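Local coordinates for tyrosyl-tRNA synthetase (Archaeoglobus fulgidus, PDB 2CYB), which probably attaches tyrosine to its tRNA in two steps, first activating the amino acid with ATP and then transferring it to the acceptor end, at residues Ala71-Tyr76 against Pro159-Leu164; Ala90-Lys95 against Ile223-Pro228; Ile206-Asp211 against Ile251-Lys256. All coordinates share one frame; numbering follows the deposited sequence.

Contact 1: residues Ala71-Tyr76 against Pro159-Leu164. With TYR (tyrosine), chain C.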
ATOM      1  N   ALA A  71      17.245   5.073   1.841  1.00 27.94           N
ATOM      2  CA  ALA A  71      15.809   4.823   1.804  1.00 26.68           C
ATOM      3  C   ALA A  71      15.130   4.862   3.161  1.00 25.89           C
ATOM      4  O   ALA A  71      14.736   3.825   3.690  1.00 23.48           O
ATOM      5  CB  ALA A  71      15.550   3.462   1.120  1.00 27.40           C
ATOM      6  N   ASP A  72      14.956   6.060   3.718  1.00 22.59           N
ATOM      7  CA  ASP A  72      14.347   6.190   5.032  1.00 24.67           C
ATOM      8  C   ASP A  72      12.891   5.748   5.109  1.00 25.58           C
ATOM      9  O   ASP A  72      12.486   5.152   6.097  1.00 30.85           O
ATOM     10  CB  ASP A  72      14.483   7.632   5.559  1.00 28.95           C
ATOM     11  CG  ASP A  72      13.982   8.680   4.575  1.00 32.61           C
ATOM     12  OD1 ASP A  72      13.827   9.845   4.999  1.00 40.16           O
ATOM     13  OD2 ASP A  72      13.761   8.363   3.385  1.00 30.86           O
ATOM     14  N   ILE A  73      12.103   6.046   4.081  1.00 28.23           N
ATOM     15  CA  ILE A  73      10.705   5.627   4.089  1.00 27.21           C
ATOM     16  C   ILE A  73      10.642   4.097   4.017  1.00 24.90           C
ATOM     17  O   ILE A  73       9.838   3.477   4.704  1.00 24.84           O
ATOM     18  CB  ILE A  73       9.936   6.217   2.902  1.00 23.05           C
ATOM     19  CG1 ILE A  73      10.006   7.750   2.947  1.00 36.16           C
ATOM     20  CG2 ILE A  73       8.487   5.745   2.934  1.00 29.15           C
ATOM     21  CD1 ILE A  73       9.485   8.351   4.219  1.00 38.10           C
ATOM     22  N   HIS A  74      11.496   3.492   3.194  1.00 26.83           N
ATOM     23  CA  HIS A  74      11.514   2.032   3.099  1.00 28.54           C
ATOM     24  C   HIS A  74      11.830   1.402   4.454  1.00 26.21           C
ATOM     25  O   HIS A  74      11.205   0.409   4.853  1.00 25.39           O
ATOM     26  CB  HIS A  74      12.534   1.559   2.060  1.00 24.96           C
ATOM     27  CG  HIS A  74      12.035   1.649   0.654  1.00 25.16           C
ATOM     28  ND1 HIS A  74      12.035   2.826  -0.062  1.00 27.88           N
ATOM     29  CD2 HIS A  74      11.469   0.716  -0.150  1.00 25.75           C
ATOM     30  CE1 HIS A  74      11.494   2.614  -1.249  1.00 29.64           C
ATOM     31  NE2 HIS A  74      11.142   1.344  -1.328  1.00 25.66           N
ATOM     32  N   ALA A  75      12.797   1.984   5.157  1.00 24.56           N
ATOM     33  CA  ALA A  75      13.188   1.503   6.476  1.00 27.43           C
ATOM     34  C   ALA A  75      11.977   1.578   7.408  1.00 27.11           C
ATOM     35  O   ALA A  75      11.739   0.683   8.222  1.00 28.10           O
ATOM     36  CB  ALA A  75      14.336   2.355   7.025  1.00 28.77           C
ATOM     37  N   TYR A  76      11.203   2.646   7.275  1.00 26.54           N
ATOM     38  CA  TYR A  76      10.025   2.806   8.109  1.00 26.71           C
ATOM     39  C   TYR A  76       9.000   1.720   7.791  1.00 24.81           C
ATOM     40  O   TYR A  76       8.441   1.095   8.690  1.00 24.74           O
ATOM     41  CB  TYR A  76       9.380   4.166   7.872  1.00 26.02           C
ATOM     42  CG  TYR A  76       8.146   4.376   8.711  1.00 27.50           C
ATOM     43  CD1 TYR A  76       8.248   4.761  10.046  1.00 27.60           C
ATOM     44  CD2 TYR A  76       6.879   4.172   8.179  1.00 25.83           C
ATOM     45  CE1 TYR A  76       7.112   4.940  10.830  1.00 30.58           C
ATOM     46  CE2 TYR A  76       5.736   4.345   8.947  1.00 26.26           C
ATOM     47  CZ  TYR A  76       5.862   4.733  10.273  1.00 31.66           C
ATOM     48  OH  TYR A  76       4.741   4.931  11.038  1.00 33.02           O
ATOM     49  N   PRO A 159       7.950  -2.875  -2.253  1.00 23.17           N
ATOM     50  CA  PRO A 159       8.539  -3.217  -3.557  1.00 23.53           C
ATOM     51  C   PRO A 159       8.148  -2.282  -4.690  1.00 22.73           C
ATOM     52  O   PRO A 159       8.953  -1.998  -5.569  1.00 23.27           O
ATOM     53  CB  PRO A 159       8.058  -4.653  -3.797  1.00 22.25           C
ATOM     54  CG  PRO A 159       6.716  -4.667  -3.097  1.00 22.12           C
ATOM     55  CD  PRO A 159       7.016  -3.925  -1.807  1.00 22.85           C
ATOM     56  N   LEU A 160       6.912  -1.807  -4.669  1.00 24.16           N
ATOM     57  CA  LEU A 160       6.450  -0.892  -5.700  1.00 26.07           C
ATOM     58  C   LEU A 160       7.278   0.392  -5.666  1.00 24.36           C
ATOM     59  O   LEU A 160       7.676   0.920  -6.706  1.00 23.56           O
ATOM     60  CB  LEU A 160       4.976  -0.552  -5.482  1.00 23.39           C
ATOM     61  CG  LEU A 160       4.035  -1.737  -5.256  1.00 33.19           C
ATOM     62  CD1 LEU A 160       2.607  -1.215  -5.142  1.00 30.27           C
ATOM     63  CD2 LEU A 160       4.158  -2.736  -6.401  1.00 32.88           C
ATOM     64  N   MET A 161       7.538   0.882  -4.461  1.00 25.11           N
ATOM     65  CA  MET A 161       8.304   2.101  -4.288  1.00 24.84           C
ATOM     66  C   MET A 161       9.751   1.911  -4.690  1.00 24.68           C
ATOM     67  O   MET A 161      10.359   2.824  -5.229  1.00 24.49           O
ATOM     68  CB  MET A 161       8.211   2.585  -2.842  1.00 21.46           C
ATOM     69  CG  MET A 161       6.875   3.241  -2.522  1.00 22.63           C
ATOM     70  SD  MET A 161       6.821   3.816  -0.819  1.00 29.02           S
ATOM     71  CE  MET A 161       8.235   4.941  -0.765  1.00 32.51           C
ATOM     72  N   GLN A 162      10.310   0.737  -4.416  1.00 22.56           N
ATOM     73  CA  GLN A 162      11.689   0.474  -4.802  1.00 25.96           C
ATOM     74  C   GLN A 162      11.799   0.524  -6.322  1.00 24.63           C
ATOM     75  O   GLN A 162      12.722   1.130  -6.865  1.00 25.70           O
ATOM     76  CB  GLN A 162      12.150  -0.897  -4.305  1.00 25.32           C
ATOM     77  CG  GLN A 162      13.600  -1.190  -4.653  1.00 27.34           C
ATOM     78  CD  GLN A 162      14.156  -2.354  -3.861  1.00 28.09           C
ATOM     79  OE1 GLN A 162      13.721  -2.616  -2.738  1.00 21.76           O
ATOM     80  NE2 GLN A 162      15.140  -3.043  -4.428  1.00 27.90           N
ATOM     81  N   ALA A 163      10.848  -0.108  -7.003  1.00 22.78           N
ATOM     82  CA  ALA A 163      10.839  -0.117  -8.461  1.00 24.37           C
ATOM     83  C   ALA A 163      10.724   1.317  -8.970  1.00 30.57           C
ATOM     84  O   ALA A 163      11.425   1.705  -9.903  1.00 27.09           O
ATOM     85  CB  ALA A 163       9.681  -0.959  -8.983  1.00 25.30           C
ATOM     86  N   LEU A 164       9.851   2.109  -8.352  1.00 25.83           N
ATOM     87  CA  LEU A 164       9.689   3.498  -8.769  1.00 25.80           C
ATOM     88  C   LEU A 164      10.906   4.361  -8.484  1.00 29.78           C
ATOM     89  O   LEU A 164      11.118   5.374  -9.161  1.00 29.19           O
ATOM     90  CB  LEU A 164       8.455   4.121  -8.117  1.00 24.40           C
ATOM     91  CG  LEU A 164       7.137   3.669  -8.750  1.00 28.60           C
ATOM     92  CD1 LEU A 164       5.961   4.156  -7.895  1.00 25.88           C
ATOM     93  CD2 LEU A 164       7.051   4.215 -10.187  1.00 30.64           C
TER
HETATM   94  N   TYR C 401      15.387  -3.369  -0.674  1.00 23.64           N
HETATM   95  CA  TYR C 401      16.777  -2.961  -0.355  1.00 24.29           C
HETATM   96  C   TYR C 401      17.377  -3.855   0.727  1.00 28.77           C
HETATM   97  O   TYR C 401      18.541  -3.622   1.092  1.00 29.21           O
HETATM   98  CB  TYR C 401      16.787  -1.494   0.086  1.00 27.15           C
HETATM   99  CG  TYR C 401      16.314  -0.579  -1.018  1.00 24.91           C
HETATM  100  CD1 TYR C 401      15.236   0.288  -0.831  1.00 25.85           C
HETATM  101  CD2 TYR C 401      16.953  -0.587  -2.264  1.00 22.90           C
HETATM  102  CE1 TYR C 401      14.806   1.135  -1.867  1.00 23.28           C
HETATM  103  CE2 TYR C 401      16.539   0.240  -3.292  1.00 26.77           C
HETATM  104  CZ  TYR C 401      15.468   1.101  -3.091  1.00 28.99           C
HETATM  105  OH  TYR C 401      15.083   1.931  -4.115  1.00 25.54           O
HETATM  106  OXT TYR C 401      16.681  -4.786   1.183  1.00 29.79           O
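The imidazole of His74 meets the bound tyrosine over one face and Met161 and Gln162 at NE2. CE1 of the ligand sits 3.5 Å above the plane, over the ring centre. At the edge of the ring, near its plane, His74 NE2 is 3.3 Å from Gln162 N, at too poor an angle for a hydrogen bond. NE2 probably bonds instead to Asp165, a tyrosine-binding residue, which would place the ring. Met161 slides past His74 in the opposite direction, its CB 3.5 Å from His74 NE2. The Met161 chain bends about its CG-SD bond (chi3 58°), which turns CE toward Ile73 CG2 at 3.8 Å, the two side chains crossing at about a right angle. With CG anti to the backbone N (chi1 -178°) and the chain extended, Gln162 OE1 accepts a hydrogen bond of 2.8 Å from the ligand's amino N; Gln162 NE2 is held by Gln180. This is one wall of the amino acid pocket of a class I synthetase. The short helix segments run nearly antiparallel (167°). Helix 72-77 follows strand 65-70 and leans on helix 83-99, while helix 154-168 packs on helices 119-131 and 181-190. Leu126 of the second subunit touches Ile73.

Contact 2: residues Ala90-Lys95 against Ile223-Pro228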
ATOM      1  N   ALA A  90      20.205   7.532   9.182  1.00 32.16           N
ATOM      2  CA  ALA A  90      20.458   7.916   7.798  1.00 31.98           C
ATOM      3  C   ALA A  90      21.659   8.858   7.689  1.00 36.59           C
ATOM      4  O   ALA A  90      22.492   8.710   6.793  1.00 32.75           O
ATOM      5  CB  ALA A  90      19.221   8.575   7.203  1.00 29.53           C
ATOM      6  N   ASP A  91      21.747   9.823   8.597  1.00 39.30           N
ATOM      7  CA  ASP A  91      22.862  10.771   8.577  1.00 44.24           C
ATOM      8  C   ASP A  91      24.157  10.037   8.899  1.00 37.44           C
ATOM      9  O   ASP A  91      25.190  10.278   8.277  1.00 37.30           O
ATOM     10  CB  ASP A  91      22.644  11.890   9.595  1.00 50.03           C
ATOM     11  CG  ASP A  91      21.450  12.753   9.260  1.00 63.76           C
ATOM     12  OD1 ASP A  91      21.382  13.251   8.115  1.00 67.07           O
ATOM     13  OD2 ASP A  91      20.584  12.935  10.142  1.00 72.86           O
ATOM     14  N   TYR A  92      24.086   9.140   9.875  1.00 36.71           N
ATOM     15  CA  TYR A  92      25.242   8.352  10.266  1.00 35.58           C
ATOM     16  C   TYR A  92      25.710   7.506   9.091  1.00 39.33           C
ATOM     17  O   TYR A  92      26.907   7.419   8.816  1.00 39.06           O
ATOM     18  CB  TYR A  92      24.891   7.440  11.438  1.00 41.64           C
ATOM     19  CG  TYR A  92      25.942   6.391  11.705  1.00 42.74           C
ATOM     20  CD1 TYR A  92      27.251   6.754  12.024  1.00 50.48           C
ATOM     21  CD2 TYR A  92      25.637   5.035  11.611  1.00 45.84           C
ATOM     22  CE1 TYR A  92      28.232   5.791  12.240  1.00 47.46           C
ATOM     23  CE2 TYR A  92      26.609   4.061  11.824  1.00 43.54           C
ATOM     24  CZ  TYR A  92      27.903   4.447  12.137  1.00 48.10           C
ATOM     25  OH  TYR A  92      28.866   3.489  12.345  1.00 51.72           O
ATOM     26  N   ASN A  93      24.762   6.874   8.408  1.00 33.60           N
ATOM     27  CA  ASN A  93      25.086   6.039   7.255  1.00 34.19           C
ATOM     28  C   ASN A  93      25.781   6.821   6.149  1.00 32.97           C
ATOM     29  O   ASN A  93      26.709   6.316   5.519  1.00 34.51           O
ATOM     30  CB  ASN A  93      23.821   5.383   6.690  1.00 32.83           C
ATOM     31  CG  ASN A  93      23.342   4.210   7.527  1.00 43.30           C
ATOM     32  OD1 ASN A  93      22.413   3.502   7.134  1.00 38.30           O
ATOM     33  ND2 ASN A  93      23.970   3.995   8.682  1.00 37.97           N
ATOM     34  N   LYS A  94      25.333   8.050   5.894  1.00 34.84           N
ATOM     35  CA  LYS A  94      25.953   8.859   4.853  1.00 36.66           C
ATOM     36  C   LYS A  94      27.424   9.082   5.187  1.00 35.82           C
ATOM     37  O   LYS A  94      28.286   8.996   4.314  1.00 35.16           O
ATOM     38  CB  LYS A  94      25.232  10.202   4.708  1.00 41.58           C
ATOM     39  CG  LYS A  94      25.733  11.079   3.559  1.00 47.90           C
ATOM     40  CD  LYS A  94      24.630  12.042   3.124  1.00 54.71           C
ATOM     41  CE  LYS A  94      24.961  13.504   3.385  1.00 62.45           C
ATOM     42  NZ  LYS A  94      25.853  14.077   2.343  1.00 66.71           N
ATOM     43  N   LYS A  95      27.704   9.355   6.457  1.00 38.25           N
ATOM     44  CA  LYS A  95      29.079   9.578   6.901  1.00 43.69           C
ATOM     45  C   LYS A  95      29.942   8.346   6.645  1.00 43.94           C
ATOM     46  O   LYS A  95      31.068   8.452   6.152  1.00 41.65           O
ATOM     47  CB  LYS A  95      29.112   9.908   8.393  1.00 38.69           C
ATOM     48  CG  LYS A  95      28.429  11.210   8.758  1.00 52.97           C
ATOM     49  CD  LYS A  95      28.561  11.485  10.245  1.00 53.07           C
ATOM     50  CE  LYS A  95      27.965  12.833  10.612  1.00 57.61           C
ATOM     51  NZ  LYS A  95      28.153  13.142  12.059  1.00 61.83           N
ATOM     52  N   ILE A 223      30.852  -8.975  10.471  1.00 36.42           N
ATOM     53  CA  ILE A 223      31.768  -7.930  10.922  1.00 36.67           C
ATOM     54  C   ILE A 223      31.222  -6.542  10.591  1.00 37.01           C
ATOM     55  O   ILE A 223      30.857  -6.266   9.449  1.00 37.13           O
ATOM     56  CB  ILE A 223      33.153  -8.092  10.258  1.00 33.85           C
ATOM     57  CG1 ILE A 223      33.803  -9.391  10.743  1.00 48.76           C
ATOM     58  CG2 ILE A 223      34.032  -6.882  10.563  1.00 40.98           C
ATOM     59  CD1 ILE A 223      35.112  -9.719  10.066  1.00 50.72           C
ATOM     60  N   SER A 224      31.180  -5.670  11.591  1.00 36.73           N
ATOM     61  CA  SER A 224      30.676  -4.314  11.408  1.00 39.19           C
ATOM     62  C   SER A 224      31.831  -3.339  11.273  1.00 39.55           C
ATOM     63  O   SER A 224      32.923  -3.594  11.780  1.00 37.16           O
ATOM     64  CB  SER A 224      29.808  -3.915  12.603  1.00 42.03           C
ATOM     65  OG  SER A 224      28.840  -4.913  12.872  1.00 57.34           O
ATOM     66  N   VAL A 225      31.591  -2.220  10.597  1.00 39.93           N
ATOM     67  CA  VAL A 225      32.633  -1.211  10.397  1.00 43.28           C
ATOM     68  C   VAL A 225      33.050  -0.573  11.711  1.00 44.81           C
ATOM     69  O   VAL A 225      34.021   0.183  11.764  1.00 50.96           O
ATOM     70  CB  VAL A 225      32.160  -0.074   9.464  1.00 48.28           C
ATOM     71  CG1 VAL A 225      31.785  -0.634   8.104  1.00 47.01           C
ATOM     72  CG2 VAL A 225      30.984   0.666  10.101  1.00 48.49           C
ATOM     73  N   ARG A 226      32.313  -0.879  12.770  1.00 45.98           N
ATOM     74  CA  ARG A 226      32.595  -0.316  14.081  1.00 45.91           C
ATOM     75  C   ARG A 226      33.348  -1.299  14.977  1.00 43.78           C
ATOM     76  O   ARG A 226      33.788  -0.935  16.064  1.00 43.08           O
ATOM     77  CB  ARG A 226      31.280   0.103  14.742  1.00 55.28           C
ATOM     78  CG  ARG A 226      31.400   1.212  15.765  1.00 62.24           C
ATOM     79  CD  ARG A 226      30.026   1.565  16.331  1.00 71.12           C
ATOM     80  NE  ARG A 226      30.092   2.632  17.325  1.00 69.55           N
ATOM     81  CZ  ARG A 226      30.460   3.882  17.058  1.00 72.58           C
ATOM     82  NH1 ARG A 226      30.797   4.230  15.823  1.00 73.38           N
ATOM     83  NH2 ARG A 226      30.491   4.786  18.030  1.00 68.42           N
ATOM     84  N   ASP A 227      33.493  -2.545  14.530  1.00 36.83           N
ATOM     85  CA  ASP A 227      34.216  -3.528  15.328  1.00 37.11           C
ATOM     86  C   ASP A 227      35.678  -3.106  15.516  1.00 44.14           C
ATOM     87  O   ASP A 227      36.365  -2.753  14.555  1.00 41.76           O
ATOM     88  CB  ASP A 227      34.182  -4.915  14.671  1.00 35.67           C
ATOM     89  CG  ASP A 227      32.849  -5.622  14.841  1.00 42.26           C
ATOM     90  OD1 ASP A 227      32.165  -5.388  15.860  1.00 46.61           O
ATOM     91  OD2 ASP A 227      32.496  -6.439  13.964  1.00 36.65           O
ATOM     92  N   PRO A 228      36.166  -3.117  16.767  1.00 42.15           N
ATOM     93  CA  PRO A 228      37.559  -2.733  17.017  1.00 44.13           C
ATOM     94  C   PRO A 228      38.506  -3.825  16.500  1.00 42.26           C
ATOM     95  O   PRO A 228      38.124  -4.999  16.407  1.00 35.11           O
ATOM     96  CB  PRO A 228      37.605  -2.582  18.534  1.00 43.82           C
ATOM     97  CG  PRO A 228      36.593  -3.588  18.999  1.00 49.27           C
ATOM     98  CD  PRO A 228      35.454  -3.376  18.031  1.00 45.18           C
TER
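Tyr92 turns its CG anti to the backbone N (chi1 168°), and this sends the ring straight out from helix 83-99 toward Val225 and Arg226. Arg226 does likewise at its first bond, then stays extended from CG to NE. This brings NH1 near the phenol hydroxyl, off the ring plane. The hydroxyl is the part of Tyr92 that touches. OH is 4.0 Å from Arg226 NH1, an oblique approach with ring and guanidinium planes 88° apart. The same OH is 4.2 Å from Val225 CG2, where the two side chains come from opposite directions. Both approaches are loose. No hydrogen bond crosses between the segments, and the two sides together bury only 86 Å². Val225 is the buried partner, with Ile45 and Met50 packed against it. Arg226 is exposed and also touches a crystal neighbour, so its pose may owe something to the lattice.

The loop of Val225 and Arg226 is held by bonds of its own. Asp227 N bonds to Ser224 O at 3.0 Å. In return, Asp227 OD2 accepts a hydrogen bond from Ser224 N at 2.8 Å, from above the carboxylate plane. Lys235 makes a salt bridge to the same OD2, which would probably stabilise the negative charge. Ser224 OG reaches Glu44, Asn93 ND2 reaches Ser42 O and Val225 shares backbone hydrogen bonding with Ile45, so both segments are tied to the 'HIGH' region.

Residues Ser224 to Asp227 form a type I beta turn, and Pro228 stands at the N-cap of helix 229-237. The turn belongs to the connection that carries the 'KMSKS' region after strand 200-204. Its meeting with a helix of the Rossmann-fold half and with the 'HIGH' region fits the class I synthetase architecture.

Contact 3: residues Ile206-Asp211 against Ile251-Lys256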
ATOM      1  N   ILE A 206      24.936 -12.978  -2.159  1.00 31.86           N
ATOM      2  CA  ILE A 206      24.611 -12.749  -0.754  1.00 36.96           C
ATOM      3  C   ILE A 206      25.721 -13.376   0.093  1.00 43.66           C
ATOM      4  O   ILE A 206      25.993 -14.568  -0.018  1.00 47.34           O
ATOM      5  CB  ILE A 206      23.263 -13.397  -0.382  1.00 40.65           C
ATOM      6  CG1 ILE A 206      22.137 -12.783  -1.223  1.00 42.47           C
ATOM      7  CG2 ILE A 206      22.998 -13.223   1.104  1.00 35.65           C
ATOM      8  CD1 ILE A 206      22.056 -11.270  -1.148  1.00 41.59           C
ATOM      9  N   LEU A 207      26.362 -12.570   0.932  1.00 40.57           N
ATOM     10  CA  LEU A 207      27.449 -13.058   1.775  1.00 49.00           C
ATOM     11  C   LEU A 207      26.983 -13.928   2.931  1.00 44.82           C
ATOM     12  O   LEU A 207      26.133 -13.519   3.718  1.00 51.20           O
ATOM     13  CB  LEU A 207      28.239 -11.886   2.352  1.00 49.07           C
ATOM     14  CG  LEU A 207      29.174 -11.101   1.441  1.00 57.40           C
ATOM     15  CD1 LEU A 207      29.815  -9.975   2.251  1.00 57.74           C
ATOM     16  CD2 LEU A 207      30.242 -12.030   0.860  1.00 51.16           C
ATOM     17  N   VAL A 208      27.541 -15.128   3.042  1.00 50.26           N
ATOM     18  CA  VAL A 208      27.172 -15.999   4.146  1.00 46.83           C
ATOM     19  C   VAL A 208      27.846 -15.435   5.388  1.00 42.25           C
ATOM     20  O   VAL A 208      28.835 -14.700   5.290  1.00 36.33           O
ATOM     21  CB  VAL A 208      27.644 -17.449   3.915  1.00 52.03           C
ATOM     22  CG1 VAL A 208      27.087 -17.962   2.600  1.00 54.71           C
ATOM     23  CG2 VAL A 208      29.168 -17.522   3.925  1.00 48.87           C
ATOM     24  N   GLY A 209      27.301 -15.756   6.554  1.00 35.97           N
ATOM     25  CA  GLY A 209      27.878 -15.267   7.793  1.00 37.68           C
ATOM     26  C   GLY A 209      29.180 -15.965   8.149  1.00 33.64           C
ATOM     27  O   GLY A 209      29.529 -16.981   7.554  1.00 34.10           O
ATOM     28  N   LEU A 210      29.888 -15.416   9.131  1.00 41.19           N
ATOM     29  CA  LEU A 210      31.171 -15.952   9.584  1.00 42.83           C
ATOM     30  C   LEU A 210      31.154 -17.422  10.000  1.00 42.68           C
ATOM     31  O   LEU A 210      32.197 -18.079   9.990  1.00 42.51           O
ATOM     32  CB  LEU A 210      31.702 -15.096  10.734  1.00 41.32           C
ATOM     33  CG  LEU A 210      32.051 -13.655  10.339  1.00 45.16           C
ATOM     34  CD1 LEU A 210      32.401 -12.841  11.572  1.00 42.26           C
ATOM     35  CD2 LEU A 210      33.206 -13.667   9.349  1.00 41.91           C
ATOM     36  N   ASP A 211      29.980 -17.936  10.363  1.00 40.19           N
ATOM     37  CA  ASP A 211      29.847 -19.334  10.770  1.00 42.22           C
ATOM     38  C   ASP A 211      29.480 -20.253   9.606  1.00 41.34           C
ATOM     39  O   ASP A 211      29.273 -21.450   9.798  1.00 48.62           O
ATOM     40  CB  ASP A 211      28.790 -19.472  11.868  1.00 47.97           C
ATOM     41  CG  ASP A 211      27.499 -18.755  11.521  1.00 57.31           C
ATOM     42  OD1 ASP A 211      27.134 -18.731  10.324  1.00 50.18           O
ATOM     43  OD2 ASP A 211      26.846 -18.225  12.446  1.00 59.33           O
ATOM     44  N   ILE A 251      35.939 -16.514   4.991  1.00 32.47           N
ATOM     45  CA  ILE A 251      37.235 -15.855   4.963  1.00 32.27           C
ATOM     46  C   ILE A 251      37.686 -15.612   3.526  1.00 27.97           C
ATOM     47  O   ILE A 251      38.168 -14.524   3.197  1.00 31.93           O
ATOM     48  CB  ILE A 251      38.289 -16.695   5.723  1.00 29.80           C
ATOM     49  CG1 ILE A 251      37.787 -16.951   7.144  1.00 33.52           C
ATOM     50  CG2 ILE A 251      39.626 -15.969   5.763  1.00 32.12           C
ATOM     51  CD1 ILE A 251      37.398 -15.685   7.895  1.00 33.86           C
ATOM     52  N   LEU A 252      37.524 -16.619   2.675  1.00 31.33           N
ATOM     53  CA  LEU A 252      37.898 -16.475   1.276  1.00 33.04           C
ATOM     54  C   LEU A 252      37.048 -15.375   0.651  1.00 35.93           C
ATOM     55  O   LEU A 252      37.528 -14.605  -0.183  1.00 31.66           O
ATOM     56  CB  LEU A 252      37.685 -17.785   0.524  1.00 31.98           C
ATOM     57  CG  LEU A 252      38.842 -18.780   0.604  1.00 42.68           C
ATOM     58  CD1 LEU A 252      38.489 -20.034  -0.178  1.00 50.86           C
ATOM     59  CD2 LEU A 252      40.103 -18.139   0.038  1.00 40.85           C
ATOM     60  N   ASP A 253      35.788 -15.295   1.072  1.00 32.89           N
ATOM     61  CA  ASP A 253      34.882 -14.282   0.550  1.00 30.55           C
ATOM     62  C   ASP A 253      35.381 -12.885   0.867  1.00 31.04           C
ATOM     63  O   ASP A 253      35.307 -11.997   0.020  1.00 33.88           O
ATOM     64  CB  ASP A 253      33.463 -14.467   1.112  1.00 34.44           C
ATOM     65  CG  ASP A 253      32.719 -15.621   0.452  1.00 42.63           C
ATOM     66  OD1 ASP A 253      31.658 -16.034   0.976  1.00 47.65           O
ATOM     67  OD2 ASP A 253      33.191 -16.114  -0.594  1.00 41.41           O
ATOM     68  N   ILE A 254      35.891 -12.675   2.076  1.00 27.07           N
ATOM     69  CA  ILE A 254      36.390 -11.352   2.422  1.00 31.20           C
ATOM     70  C   ILE A 254      37.590 -11.025   1.536  1.00 32.90           C
ATOM     71  O   ILE A 254      37.764  -9.888   1.102  1.00 31.22           O
ATOM     72  CB  ILE A 254      36.786 -11.263   3.909  1.00 31.24           C
ATOM     73  CG1 ILE A 254      35.541 -11.479   4.777  1.00 37.30           C
ATOM     74  CG2 ILE A 254      37.416  -9.899   4.204  1.00 30.73           C
ATOM     75  CD1 ILE A 254      35.827 -11.489   6.277  1.00 42.03           C
ATOM     76  N   ALA A 255      38.423 -12.024   1.265  1.00 28.98           N
ATOM     77  CA  ALA A 255      39.575 -11.789   0.403  1.00 29.96           C
ATOM     78  C   ALA A 255      39.095 -11.434  -1.007  1.00 29.53           C
ATOM     79  O   ALA A 255      39.565 -10.472  -1.614  1.00 27.44           O
ATOM     80  CB  ALA A 255      40.452 -13.034   0.349  1.00 34.02           C
ATOM     81  N   LYS A 256      38.151 -12.220  -1.512  1.00 29.02           N
ATOM     82  CA  LYS A 256      37.616 -12.023  -2.852  1.00 30.83           C
ATOM     83  C   LYS A 256      36.847 -10.723  -3.082  1.00 36.53           C
ATOM     84  O   LYS A 256      37.108 -10.006  -4.050  1.00 29.39           O
ATOM     85  CB  LYS A 256      36.714 -13.203  -3.230  1.00 35.90           C
ATOM     86  CG  LYS A 256      36.184 -13.155  -4.665  1.00 38.96           C
ATOM     87  CD  LYS A 256      35.227 -14.311  -4.942  1.00 31.39           C
ATOM     88  CE  LYS A 256      34.685 -14.271  -6.365  1.00 43.75           C
ATOM     89  NZ  LYS A 256      35.774 -14.386  -7.382  1.00 49.87           N
TER
HETATM   90  O   HOH W   1      29.125 -16.120   0.700  1.00 47.66           O
HETATM   91  O   HOH W   2      30.900 -14.361   3.170  1.00 48.80           O
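Leu207 and Asp253 make the dry side of this contact. Leu207 CD2 comes within 4.0 Å of Asp253 CB, the two side chains sliding past each other in opposite directions. Leu207 has its CG anti to the carbonyl carbon (chi1 -74°), which helps carry the CD2 methyl to Asp253; the side chain also touches Tyr257 and His258 of the same helix. Leu210 stays a little farther off, near Ile251 and Ile254, which face Val304 of helix 297-319. Segment 206-211 belongs to the connection that leaves strand 200-204 of the Rossmann-fold sheet and leads into the 'KMSKS' region. Here it lies against helix 250-263, part of the helical portion that follows that signature. The other side is wet. Val208 crosses Asp253 at about a right angle, its CG2 4.1 Å from Asp253 OD1, and no direct hydrogen bond joins the segments. Two waters make the link instead. One accepts from Val208 N at 3.0 Å and donates to Asp253 OD1, although that second bond is modelled doubtfully short. The other donates to Val208 O at 3.0 Å and to Asp253 OD1 at 2.9 Å.

Overall arrangement
Contact 1 supplies Ala71, His74 and Gln162 to the tyrosine pocket, and contacts 2 and 3 lie away from it. The centres of contacts 1 and 2 are about 21 Å apart; their nearest atoms are about 5 Å apart and do not touch. The chain joins them closely, since helix 72-77 is followed by helix 83-99. Contacts 1 and 3 lie on opposite sides of the chain's centre, about 28 Å between centres. The side chain of Leu207 is about 13 Å from the bound tyrosine. Contacts 2 and 3 do meet: Ile223 CG1 is 3.8 Å from Leu210 CD1. Their loop segments flank the 'KMSKS' region in sequence, one before it and one after.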